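Local coordinates for protein acetyl xylan esterase (Metagenome, PDB 6XYC) that probably hydrolyses acetyl and feruloyl esters on complex natural xylans, as a bifunctional carbohydrate esterase of the alpha/beta-hydrolase type from gut microbiota, at residues A85-Q90 / S127-V132; V166-P171 / K273-F278; W205-L208 / N213-D216. One frame throughout, in Å; residues are numbered along the deposited sequence.

Contact 1 of 3, residues A85-Q90 / S127-V132; sequences AIWPAQ and SAFAGV
One face of the Phe129 ring receives the benzo edge of the Trp87 indole, with CZ2 of Trp87 3.5 Å above the phenyl plane and displaced toward its rim. Seen from the indole, Phe129 CZ lies at the edge and in plane, while CB of Pro88 rests 4.1 Å above one face of the Trp87 ring. The six-membered ring of Trp87 and the phenyl ring have centroids 5.0 Å apart and planes inclined at 66°, which identifies an edge-to-face (T-shaped) pair with the indole as the edge. CZ2 of Trp87 makes the nearest approach, 3.5 Å to Phe129 CE2, and Trp87 CH2 follows at 3.9 Å from Phe129 CD2. The two side chains reach toward each other from opposite directions, and this one pair makes the whole contact, burying 89 Å² in total. Trp87 CG stands anti to its own nitrogen (chi1 -167°), which sends the indole from the loop toward the helix. The polar NE1 of the buried indole is satisfied by the carbonyl of Leu208, a bond that helps fix the rotation of the ring. Behind Trp87 a cis peptide leads into Pro88, the N-cap residue of helix 89-103. Gln90 NE2 donates back to Ala85 O at 2.8 Å, close to the Gln90 amide plane; Arg80 O is a second acceptor. Trp87 also meets His125 and Leu126 of helix 122-131 and Leu193 of helix 189-193, while Phe129 packs on Pro211. The aromatic pair thus joins the loop leading into helix 89-103 to the C-terminal part of helix 122-131.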
loop_
_atom_site.group_PDB
_atom_site.type_symbol
_atom_site.label_atom_id
_atom_site.label_comp_id
_atom_site.label_asym_id
_atom_site.label_seq_id
_atom_site.Cartn_x
_atom_site.Cartn_y
_atom_site.Cartn_z
ATOM N N ALA A 85 12.794 -12.462 -2.237
ATOM C CA ALA A 85 11.944 -13.143 -1.271
ATOM C C ALA A 85 10.549 -13.225 -1.862
ATOM O O ALA A 85 10.023 -12.213 -2.335
ATOM C CB ALA A 85 11.906 -12.402 0.066
ATOM N N ILE A 86 9.939 -14.410 -1.832
ATOM C CA ILE A 86 8.627 -14.553 -2.454
ATOM C C ILE A 86 7.547 -14.230 -1.429
ATOM O O ILE A 86 7.827 -14.098 -0.233
ATOM C CB ILE A 86 8.424 -15.953 -3.069
ATOM C CG1 ILE A 86 8.420 -17.051 -2.012
ATOM C CG2 ILE A 86 9.498 -16.227 -4.117
ATOM C CD1 ILE A 86 7.823 -18.349 -2.496
ATOM N N TRP A 87 6.320 -14.064 -1.905
ATOM C CA TRP A 87 5.174 -13.843 -1.036
ATOM C C TRP A 87 5.176 -14.867 0.097
ATOM O O TRP A 87 5.429 -16.052 -0.146
ATOM C CB TRP A 87 3.894 -13.956 -1.871
ATOM C CG TRP A 87 2.627 -13.470 -1.254
ATOM C CD1 TRP A 87 1.574 -14.234 -0.864
ATOM C CD2 TRP A 87 2.251 -12.110 -1.021
ATOM N NE1 TRP A 87 0.569 -13.437 -0.378
ATOM C CE2 TRP A 87 0.957 -12.125 -0.464
ATOM C CE3 TRP A 87 2.887 -10.880 -1.221
ATOM C CZ2 TRP A 87 0.285 -10.958 -0.099
ATOM C CZ3 TRP A 87 2.219 -9.724 -0.852
ATOM C CH2 TRP A 87 0.934 -9.771 -0.293
ATOM N N PRO A 88 4.860 -14.463 1.338
ATOM C CA PRO A 88 4.342 -13.151 1.763
ATOM C C PRO A 88 5.366 -12.158 2.328
ATOM O O PRO A 88 4.999 -11.320 3.150
ATOM C CB PRO A 88 3.360 -13.530 2.866
ATOM C CG PRO A 88 4.059 -14.743 3.539
ATOM C CD PRO A 88 4.853 -15.444 2.443
ATOM N N ALA A 89 6.622 -12.256 1.891
ATOM C CA ALA A 89 7.642 -11.348 2.400
ATOM C C ALA A 89 7.179 -9.898 2.321
ATOM O O ALA A 89 7.347 -9.128 3.273
ATOM C CB ALA A 89 8.946 -11.534 1.623
ATOM N N GLN A 90 6.568 -9.517 1.201
ATOM C CA GLN A 90 6.286 -8.110 0.952
ATOM C C GLN A 90 5.242 -7.553 1.914
ATOM O O GLN A 90 5.371 -6.413 2.381
ATOM C CB GLN A 90 5.840 -7.932 -0.498
ATOM C CG GLN A 90 6.957 -8.102 -1.523
ATOM C CD GLN A 90 7.362 -9.548 -1.725
ATOM O OE1 GLN A 90 6.564 -10.462 -1.525
ATOM N NE2 GLN A 90 8.613 -9.766 -2.117
ATOM N N SER A 127 -1.007 -1.780 -0.040
ATOM C CA SER A 127 -1.859 -0.954 0.809
ATOM C C SER A 127 -3.234 -1.590 0.981
ATOM O O SER A 127 -3.748 -1.703 2.099
ATOM C CB SER A 127 -1.984 0.450 0.208
ATOM O OG SER A 127 -0.740 1.121 0.240
ATOM N N ALA A 128 -3.850 -2.014 -0.126
ATOM C CA ALA A 128 -5.137 -2.694 -0.037
ATOM C C ALA A 128 -5.018 -3.984 0.760
ATOM O O ALA A 128 -5.933 -4.342 1.516
ATOM C CB ALA A 128 -5.681 -2.979 -1.437
ATOM N N PHE A 129 -3.900 -4.701 0.611
ATOM C CA PHE A 129 -3.765 -5.959 1.339
ATOM C C PHE A 129 -3.662 -5.721 2.840
ATOM O O PHE A 129 -4.208 -6.499 3.631
ATOM C CB PHE A 129 -2.555 -6.746 0.844
ATOM C CG PHE A 129 -2.778 -8.232 0.839
ATOM C CD1 PHE A 129 -2.905 -8.926 2.034
ATOM C CD2 PHE A 129 -2.892 -8.924 -0.352
ATOM C CE1 PHE A 129 -3.120 -10.288 2.037
ATOM C CE2 PHE A 129 -3.106 -10.292 -0.357
ATOM C CZ PHE A 129 -3.223 -10.973 0.843
ATOM N N ALA A 130 -2.962 -4.661 3.257
ATOM C CA ALA A 130 -2.958 -4.300 4.671
ATOM C C ALA A 130 -4.365 -3.962 5.147
ATOM O O ALA A 130 -4.777 -4.366 6.242
ATOM C CB ALA A 130 -2.013 -3.119 4.913
ATOM N N GLY A 131 -5.124 -3.243 4.324
ATOM C CA GLY A 131 -6.457 -2.797 4.678
ATOM C C GLY A 131 -7.500 -3.888 4.729
ATOM O O GLY A 131 -8.588 -3.646 5.267
ATOM N N VAL A 132 -7.218 -5.067 4.173
ATOM C CA VAL A 132 -8.127 -6.204 4.292
ATOM C C VAL A 132 -7.621 -7.242 5.276
ATOM O O VAL A 132 -8.245 -8.298 5.412
ATOM C CB VAL A 132 -8.404 -6.865 2.929
ATOM C CG1 VAL A 132 -9.053 -5.860 1.967
ATOM C CG2 VAL A 132 -7.138 -7.455 2.343
#

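Contact 2 of 3, residues V166-P171 / K273-F278; sequences VDWFGP and KDMTDF
Helix 269-284 packs on strand 164-168 of the central sheet of the alpha/beta-hydrolase fold through Met275, Phe278, Val166 and Trp168, all four buried. The strand runs beside strand 114-120, which leads to the probable nucleophile elbow at Ser121. The short segments 166-168 and 273-278 run nearly antiparallel, at 163°, with axes 10.2 Å apart, a separation that side chains of both elements fill. Val166 points at the helix. Its CG2 lies between the Phe278 ring, 3.5 Å from CD2, and Met275 CG, which CG1 of Val166 also borders; Val166 and Phe278 slide past each other in opposite directions. Around these side chains, Trp168 meets Phe267 edge-to-face, and Phe278 touches Leu223 of strand 222-227. Beyond the strand, Pro171 belongs to the pocket of the bound sulfonyl fluoride, and the ring of Phe169 meets that of His262, a probable triad member. Met275 crosses both Val166 and Trp168 at about right angles. The chain of Met275 runs straight from CB to the sulfur and then bends at its last torsion, which brings CE to 3.9 Å from Trp168 CZ2. Met275 and Trp168 form a Met-aromatic contact at the indole edge, the sulfur sitting 87° off the normal of the five-membered ring. There NE1 of Trp168 gives Met275 SD a weak hydrogen bond of 3.6 Å, bent to 149° at the hydrogen.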
loop_
_atom_site.group_PDB
_atom_site.type_symbol
_atom_site.label_atom_id
_atom_site.label_comp_id
_atom_site.label_asym_id
_atom_site.label_seq_id
_atom_site.Cartn_x
_atom_site.Cartn_y
_atom_site.Cartn_z
ATOM N N VAL A 166 -5.832 4.385 0.498
ATOM C CA VAL A 166 -5.989 4.958 -0.838
ATOM C C VAL A 166 -5.200 4.088 -1.806
ATOM O O VAL A 166 -3.974 3.950 -1.676
ATOM C CB VAL A 166 -5.529 6.420 -0.908
ATOM C CG1 VAL A 166 -5.584 6.911 -2.350
ATOM C CG2 VAL A 166 -6.402 7.286 -0.021
ATOM N N ASP A 167 -5.905 3.501 -2.771
ATOM C CA ASP A 167 -5.350 2.528 -3.706
ATOM C C ASP A 167 -5.267 3.192 -5.075
ATOM O O ASP A 167 -6.295 3.427 -5.725
ATOM C CB ASP A 167 -6.218 1.272 -3.725
ATOM C CG ASP A 167 -6.019 0.425 -4.956
ATOM O OD1 ASP A 167 -4.952 0.502 -5.596
ATOM O OD2 ASP A 167 -6.951 -0.342 -5.285
ATOM N N TRP A 168 -4.045 3.517 -5.502
ATOM C CA TRP A 168 -3.816 4.084 -6.829
ATOM C C TRP A 168 -3.534 2.938 -7.802
ATOM O O TRP A 168 -2.454 2.345 -7.771
ATOM C CB TRP A 168 -2.650 5.068 -6.838
ATOM C CG TRP A 168 -2.775 6.318 -6.019
ATOM C CD1 TRP A 168 -2.459 6.459 -4.702
ATOM C CD2 TRP A 168 -3.195 7.615 -6.472
ATOM N NE1 TRP A 168 -2.667 7.759 -4.301
ATOM C CE2 TRP A 168 -3.125 8.486 -5.366
ATOM C CE3 TRP A 168 -3.632 8.124 -7.704
ATOM C CZ2 TRP A 168 -3.481 9.834 -5.451
ATOM C CZ3 TRP A 168 -3.989 9.462 -7.782
ATOM C CH2 TRP A 168 -3.903 10.302 -6.666
ATOM N N PHE A 169 -4.499 2.650 -8.673
ATOM C CA PHE A 169 -4.396 1.662 -9.758
ATOM C C PHE A 169 -3.571 0.426 -9.380
ATOM O O PHE A 169 -2.641 0.030 -10.083
ATOM C CB PHE A 169 -3.858 2.301 -11.063
ATOM C CG PHE A 169 -2.665 3.245 -10.887
ATOM C CD1 PHE A 169 -2.852 4.622 -10.806
ATOM C CD2 PHE A 169 -1.360 2.760 -10.866
ATOM C CE1 PHE A 169 -1.774 5.487 -10.661
ATOM C CE2 PHE A 169 -0.280 3.627 -10.715
ATOM C CZ PHE A 169 -0.488 4.991 -10.618
ATOM N N GLY A 170 -3.962 -0.234 -8.287
ATOM C CA GLY A 170 -3.278 -1.426 -7.830
ATOM C C GLY A 170 -3.821 -2.693 -8.459
ATOM O O GLY A 170 -5.027 -2.833 -8.696
ATOM N N PRO A 171 -2.932 -3.642 -8.771
ATOM C CA PRO A 171 -3.352 -4.979 -9.190
ATOM C C PRO A 171 -3.817 -5.775 -7.971
ATOM O O PRO A 171 -3.006 -6.111 -7.098
ATOM C CB PRO A 171 -2.095 -5.572 -9.820
ATOM C CG PRO A 171 -0.978 -4.939 -9.066
ATOM C CD PRO A 171 -1.448 -3.536 -8.712
ATOM N N LYS A 273 -6.058 16.078 -4.376
ATOM C CA LYS A 273 -7.053 16.635 -3.466
ATOM C C LYS A 273 -8.054 15.569 -3.039
ATOM O O LYS A 273 -8.459 15.521 -1.871
ATOM C CB LYS A 273 -7.774 17.816 -4.119
ATOM C CG LYS A 273 -8.663 18.617 -3.160
ATOM C CD LYS A 273 -9.349 19.791 -3.866
ATOM C CE LYS A 273 -10.760 20.039 -3.333
ATOM N NZ LYS A 273 -10.817 20.148 -1.848
ATOM N N ASP A 274 -8.469 14.701 -3.971
ATOM C CA ASP A 274 -9.332 13.586 -3.593
ATOM C C ASP A 274 -8.683 12.755 -2.496
ATOM O O ASP A 274 -9.345 12.373 -1.522
ATOM C CB ASP A 274 -9.643 12.708 -4.809
ATOM C CG ASP A 274 -10.532 13.398 -5.825
ATOM O OD1 ASP A 274 -11.351 14.256 -5.436
ATOM O OD2 ASP A 274 -10.421 13.060 -7.022
ATOM N N MET A 275 -7.381 12.474 -2.627
ATOM C CA MET A 275 -6.704 11.643 -1.636
ATOM C C MET A 275 -6.596 12.367 -0.297
ATOM O O MET A 275 -6.871 11.788 0.757
ATOM C CB MET A 275 -5.309 11.251 -2.130
ATOM C CG MET A 275 -4.412 10.684 -1.031
ATOM S SD MET A 275 -2.775 10.143 -1.578
ATOM C CE MET A 275 -2.108 11.657 -2.233
ATOM N N THR A 276 -6.172 13.634 -0.318
ATOM C CA THR A 276 -5.968 14.355 0.934
ATOM C C THR A 276 -7.294 14.691 1.602
ATOM O O THR A 276 -7.382 14.673 2.832
ATOM C CB THR A 276 -5.145 15.628 0.699
ATOM O OG1 THR A 276 -5.739 16.418 -0.334
ATOM C CG2 THR A 276 -3.722 15.270 0.305
ATOM N N ASP A 277 -8.332 14.983 0.819
ATOM C CA ASP A 277 -9.659 15.166 1.398
ATOM C C ASP A 277 -10.130 13.884 2.074
ATOM O O ASP A 277 -10.645 13.913 3.199
ATOM C CB ASP A 277 -10.656 15.604 0.317
ATOM C CG ASP A 277 -10.540 17.079 -0.031
ATOM O OD1 ASP A 277 -9.764 17.794 0.639
ATOM O OD2 ASP A 277 -11.228 17.522 -0.975
ATOM N N PHE A 278 -9.946 12.744 1.400
ATOM C CA PHE A 278 -10.352 11.456 1.954
ATOM C C PHE A 278 -9.649 11.187 3.278
ATOM O O PHE A 278 -10.291 10.910 4.298
ATOM C CB PHE A 278 -10.052 10.359 0.926
ATOM C CG PHE A 278 -10.241 8.962 1.444
ATOM C CD1 PHE A 278 -11.510 8.398 1.500
ATOM C CD2 PHE A 278 -9.160 8.206 1.863
ATOM C CE1 PHE A 278 -11.696 7.106 1.975
ATOM C CE2 PHE A 278 -9.336 6.913 2.343
ATOM C CZ PHE A 278 -10.609 6.362 2.396
#

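Contact 3 of 3, residues W205-L208 / N213-D216; sequences WVKL and NFVD
Phe214 and Leu208 cross at a slant where the chain leaves helix 203-208 and turns back on it, in the connection before strand 222-227 of the alpha/beta-hydrolase fold. This is local packing: the closest CA pair, Lys207 and Asn213, is 6.6 Å apart, and 196 Å² is buried in all. CZ of Phe214 lies 3.9 Å from CD2 of Leu208, whose side chain leaves the backbone away from the loop but returns toward it at its end. Phe214 carries CG beside its own nitrogen and anti to its carbonyl carbon (chi1 -48°), and the ring lies beneath the preceding residue: CB of Asn213 stands 3.7 Å above one face, over its centre. Asn213 faces the helix and crosses the aliphatic part of Lys207 at an angle, with its CB 4.0 Å from Lys207 CG. With its chain extended beyond CG, Lys207 meets Asn213 at CG, while NZ lies farther off. Leu208 is buried and Phe214 partly exposed, both touching Leu139 of strand 138-141; Lys207 and Asn213 are exposed. At the closing end of the helix, Val206 O accepts a hydrogen bond from Ser210 OG. The phenyl ring also comes up against this last turn, with Phe214 CE2 3.3 Å from Lys207 O, an approach oblique to the ring.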
loop_
_atom_site.group_PDB
_atom_site.type_symbol
_atom_site.label_atom_id
_atom_site.label_comp_id
_atom_site.label_asym_id
_atom_site.label_seq_id
_atom_site.Cartn_x
_atom_site.Cartn_y
_atom_site.Cartn_z
ATOM N N TRP A 205 -2.214 -19.874 -4.711
ATOM C CA TRP A 205 -1.304 -18.734 -4.665
ATOM C C TRP A 205 -1.994 -17.473 -5.169
ATOM O O TRP A 205 -1.896 -16.406 -4.552
ATOM C CB TRP A 205 -0.049 -19.031 -5.487
ATOM C CG TRP A 205 0.974 -19.833 -4.740
ATOM C CD1 TRP A 205 1.263 -21.157 -4.910
ATOM C CD2 TRP A 205 1.843 -19.364 -3.701
ATOM N NE1 TRP A 205 2.257 -21.538 -4.043
ATOM C CE2 TRP A 205 2.628 -20.457 -3.289
ATOM C CE3 TRP A 205 2.032 -18.126 -3.079
ATOM C CZ2 TRP A 205 3.589 -20.351 -2.290
ATOM C CZ3 TRP A 205 2.985 -18.023 -2.082
ATOM C CH2 TRP A 205 3.752 -19.131 -1.698
ATOM N N VAL A 206 -2.715 -17.583 -6.287
ATOM C CA VAL A 206 -3.367 -16.409 -6.860
ATOM C C VAL A 206 -4.383 -15.838 -5.883
ATOM O O VAL A 206 -4.522 -14.617 -5.754
ATOM C CB VAL A 206 -4.017 -16.753 -8.211
ATOM C CG1 VAL A 206 -4.899 -15.597 -8.686
ATOM C CG2 VAL A 206 -2.956 -17.070 -9.250
ATOM N N LYS A 207 -5.109 -16.707 -5.176
ATOM C CA LYS A 207 -6.078 -16.214 -4.204
ATOM C C LYS A 207 -5.381 -15.466 -3.074
ATOM O O LYS A 207 -5.863 -14.421 -2.620
ATOM C CB LYS A 207 -6.914 -17.360 -3.631
ATOM C CG LYS A 207 -8.033 -16.876 -2.712
ATOM C CD LYS A 207 -8.800 -18.010 -2.049
ATOM C CE LYS A 207 -10.038 -17.462 -1.338
ATOM N NZ LYS A 207 -10.679 -18.447 -0.432
ATOM N N LEU A 208 -4.240 -15.983 -2.613
ATOM C CA LEU A 208 -3.578 -15.447 -1.430
ATOM C C LEU A 208 -2.719 -14.220 -1.715
ATOM O O LEU A 208 -2.245 -13.592 -0.764
ATOM C CB LEU A 208 -2.716 -16.523 -0.773
ATOM C CG LEU A 208 -3.480 -17.712 -0.185
ATOM C CD1 LEU A 208 -2.544 -18.721 0.424
ATOM C CD2 LEU A 208 -4.504 -17.213 0.850
ATOM N N ASN A 213 -10.043 -10.885 -2.394
ATOM C CA ASN A 213 -10.691 -12.073 -1.864
ATOM C C ASN A 213 -11.045 -11.982 -0.383
ATOM O O ASN A 213 -11.784 -12.841 0.107
ATOM C CB ASN A 213 -9.794 -13.299 -2.058
ATOM C CG ASN A 213 -9.678 -13.719 -3.502
ATOM O OD1 ASN A 213 -8.576 -13.864 -4.027
ATOM N ND2 ASN A 213 -10.818 -13.922 -4.159
ATOM N N PHE A 214 -10.551 -10.979 0.339
ATOM C CA PHE A 214 -10.655 -10.953 1.792
ATOM C C PHE A 214 -11.369 -9.714 2.311
ATOM O O PHE A 214 -11.320 -9.437 3.513
ATOM C CB PHE A 214 -9.249 -11.092 2.360
ATOM C CG PHE A 214 -8.471 -12.218 1.731
ATOM C CD1 PHE A 214 -8.753 -13.533 2.067
ATOM C CD2 PHE A 214 -7.489 -11.969 0.783
ATOM C CE1 PHE A 214 -8.054 -14.572 1.492
ATOM C CE2 PHE A 214 -6.784 -13.007 0.201
ATOM C CZ PHE A 214 -7.070 -14.311 0.556
ATOM N N VAL A 215 -12.085 -9.004 1.443
ATOM C CA VAL A 215 -12.820 -7.812 1.845
ATOM C C VAL A 215 -13.961 -8.210 2.772
ATOM O O VAL A 215 -14.705 -9.162 2.500
ATOM C CB VAL A 215 -13.340 -7.073 0.605
ATOM C CG1 VAL A 215 -14.042 -5.793 1.007
ATOM C CG2 VAL A 215 -12.191 -6.789 -0.349
ATOM N N ASP A 216 -14.110 -7.473 3.872
ATOM C CA ASP A 216 -15.144 -7.734 4.861
ATOM C C ASP A 216 -15.810 -6.417 5.234
ATOM O O ASP A 216 -15.203 -5.347 5.126
ATOM C CB ASP A 216 -14.566 -8.403 6.114
ATOM C CG ASP A 216 -15.622 -8.698 7.161
ATOM O OD1 ASP A 216 -16.131 -7.740 7.780
ATOM O OD2 ASP A 216 -15.947 -9.885 7.367
#

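In the fold
Along the chain, contact 1 closes before the other two open, and contact 3 is nested in the long excursion that contact 2 spans between strand 164-168 and helix 269-284. Contacts 1 and 3, with centres about 11 Å apart, form one touching group: Phe129 CZ packs 3.2 Å from Leu208 O, bringing helix 122-131 and the end of helix 203-208 together. Contact 2 touches neither: its centre is about 18 Å from that of contact 1, with nearest atoms about 4 Å apart, and about 21 Å from that of contact 3. It sits on the central sheet beside the inhibitor pocket, and its Trp168 lies near, without touching, the probable nucleophile elbow.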